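Long-range contact in hydrogenase maturation factor (Thermoanaerobacter tengcongensis, PDB 3VTH), which probably transfers the carbamoyl group of carbamoyl phosphate, with consumption of ATP, to the C-terminal cysteine of HypE during [NiFe]-hydrogenase maturation: residues R5-Q10 with E54-K58. Numbering follows the deposited sequence.
Sequences RVPQIQ and EGEEK
In the acylphosphatase-like domain, a beta-alpha-beta-beta-alpha-beta ferredoxin-like fold, the extended lead-in to strand 10-17 meets the end of strand 48-55 where that strand turns into helix 57-69, so the antiparallel pairing of the two central strands starts here. Arg5, with an all-trans chain, reaches forward alongside the residues that follow it, so that NH2 forms a salt bridge of 2.5 Å with Glu56 OE2. Pro7 keeps the backbone extended, its CA 3.1 Å from Glu56 OE1. Glu56 OE1 also accepts a hydrogen bond from Gln8 N (3.0 Å), so this carboxylate, folded over by m rotamers at chi1 and chi2, serves both a charge and a main-chain amide. Ile9 turns its CG2 to the aliphatic CB of Glu54 (4.3 Å) and also touches Val87, while the Glu54 carboxylate accepts bonds from the amides of Lys88 and Tyr90. Gln10 and Gly55 form a hydrogen-bonded antiparallel pair, CA-CA 5.5 Å: Gln10 N to Gly55 O is 2.8 Å, Gly55 N to Gln10 O 3.0 Å. Gly55 is fully extended (phi/psi 175/-159), a conformation readily open to a residue without a CB. Beyond the pair, Glu56 takes the N-cap position, and water 1 accepts from Glu57 N (2.8 Å) and donates to Gln8 O (2.7 Å).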
loop_
_atom_site.group_PDB
_atom_site.type_symbol
_atom_site.label_atom_id
_atom_site.label_comp_id
_atom_site.label_asym_id
_atom_site.label_seq_id
_atom_site.Cartn_x
_atom_site.Cartn_y
_atom_site.Cartn_z
ATOM N N ARG A 5 -37.294 -40.788 20.678
ATOM C CA ARG A 5 -36.002 -40.888 20.003
ATOM C C ARG A 5 -34.838 -40.729 20.974
ATOM O O ARG A 5 -34.732 -39.714 21.669
ATOM C CB ARG A 5 -35.880 -39.849 18.880
ATOM C CG ARG A 5 -34.469 -39.773 18.279
ATOM C CD ARG A 5 -34.234 -38.555 17.412
ATOM N NE ARG A 5 -32.800 -38.205 17.399
ATOM C CZ ARG A 5 -31.900 -38.776 16.601
ATOM N NH1 ARG A 5 -32.269 -39.707 15.730
ATOM N NH2 ARG A 5 -30.632 -38.420 16.669
ATOM N N VAL A 6 -33.962 -41.727 20.997
ATOM C CA VAL A 6 -32.722 -41.669 21.768
ATOM C C VAL A 6 -31.724 -40.688 21.147
ATOM O O VAL A 6 -31.431 -40.774 19.950
ATOM C CB VAL A 6 -32.063 -43.068 21.880
ATOM C CG1 VAL A 6 -30.810 -43.010 22.748
ATOM C CG2 VAL A 6 -33.060 -44.091 22.421
ATOM N N PRO A 7 -31.193 -39.748 21.965
ATOM C CA PRO A 7 -30.194 -38.820 21.465
ATOM C C PRO A 7 -28.912 -39.552 21.090
ATOM O O PRO A 7 -28.520 -40.504 21.773
ATOM C CB PRO A 7 -29.943 -37.868 22.648
ATOM C CG PRO A 7 -31.071 -38.102 23.614
ATOM C CD PRO A 7 -31.499 -39.522 23.392
ATOM N N GLN A 8 -28.313 -39.145 19.978
ATOM C CA GLN A 8 -27.035 -39.687 19.553
ATOM C C GLN A 8 -26.026 -38.552 19.579
ATOM O O GLN A 8 -26.078 -37.635 18.757
ATOM C CB GLN A 8 -27.113 -40.304 18.150
ATOM C CG GLN A 8 -27.813 -41.625 18.086
ATOM C CD GLN A 8 -27.932 -42.155 16.670
ATOM O OE1 GLN A 8 -26.992 -42.074 15.874
ATOM N NE2 GLN A 8 -29.090 -42.686 16.347
ATOM N N ILE A 9 -25.114 -38.615 20.539
ATOM C CA ILE A 9 -24.190 -37.526 20.764
ATOM C C ILE A 9 -22.852 -37.853 20.110
ATOM O O ILE A 9 -22.292 -38.928 20.316
ATOM C CB ILE A 9 -24.063 -37.211 22.289
ATOM C CG1 ILE A 9 -25.457 -36.973 22.921
ATOM C CG2 ILE A 9 -23.083 -36.050 22.547
ATOM C CD1 ILE A 9 -26.243 -35.711 22.393
ATOM N N GLN A 10 -22.375 -36.926 19.285
ATOM C CA GLN A 10 -21.079 -37.046 18.637
ATOM C C GLN A 10 -20.245 -35.827 19.020
ATOM O O GLN A 10 -20.770 -34.861 19.575
ATOM C CB GLN A 10 -21.234 -37.089 17.116
ATOM C CG GLN A 10 -21.737 -38.412 16.556
ATOM C CD GLN A 10 -21.371 -38.556 15.088
ATOM O OE1 GLN A 10 -22.182 -38.269 14.207
ATOM N NE2 GLN A 10 -20.129 -38.962 14.819
ATOM N N GLU A 54 -20.057 -30.880 20.898
ATOM C CA GLU A 54 -20.707 -32.170 21.107
ATOM C C GLU A 54 -22.203 -31.964 20.998
ATOM O O GLU A 54 -22.746 -31.043 21.613
ATOM C CB GLU A 54 -20.394 -32.746 22.502
ATOM C CG GLU A 54 -18.911 -32.731 22.834
ATOM C CD GLU A 54 -18.547 -33.483 24.097
ATOM O OE1 GLU A 54 -17.373 -33.906 24.168
ATOM O OE2 GLU A 54 -19.396 -33.642 25.012
ATOM N N GLY A 55 -22.848 -32.807 20.197
ATOM C CA GLY A 55 -24.314 -32.861 20.102
ATOM C C GLY A 55 -24.772 -33.823 19.013
ATOM O O GLY A 55 -24.021 -34.720 18.610
ATOM N N GLU A 56 -26.008 -33.642 18.548
ATOM C CA GLU A 56 -26.532 -34.399 17.420
ATOM C C GLU A 56 -25.765 -34.038 16.163
ATOM O O GLU A 56 -25.398 -32.873 15.964
ATOM C CB GLU A 56 -28.023 -34.122 17.201
ATOM C CG GLU A 56 -28.934 -34.566 18.336
ATOM C CD GLU A 56 -29.163 -36.072 18.390
ATOM O OE1 GLU A 56 -29.671 -36.541 19.426
ATOM O OE2 GLU A 56 -28.862 -36.795 17.408
ATOM N N GLU A 57 -25.525 -35.040 15.318
ATOM C CA GLU A 57 -24.793 -34.852 14.065
ATOM C C GLU A 57 -25.430 -33.752 13.220
ATOM O O GLU A 57 -24.728 -32.932 12.633
ATOM C CB GLU A 57 -24.755 -36.156 13.261
ATOM C CG GLU A 57 -23.937 -36.058 11.962
ATOM C CD GLU A 57 -23.920 -37.362 11.176
ATOM O OE1 GLU A 57 -22.944 -37.584 10.426
ATOM O OE2 GLU A 57 -24.872 -38.169 11.300
ATOM N N LYS A 58 -26.759 -33.740 13.165
ATOM C CA LYS A 58 -27.483 -32.754 12.362
ATOM C C LYS A 58 -27.226 -31.323 12.857
ATOM O O LYS A 58 -27.102 -30.396 12.062
ATOM C CB LYS A 58 -28.984 -33.072 12.337
ATOM C CG LYS A 58 -29.336 -34.286 11.481
ATOM C CD LYS A 58 -30.846 -34.534 11.422
ATOM C CE LYS A 58 -31.184 -35.722 10.521
ATOM N NZ LYS A 58 -32.655 -35.925 10.310
HETATM O O HOH W 1 -25.999 -37.660 16.089
#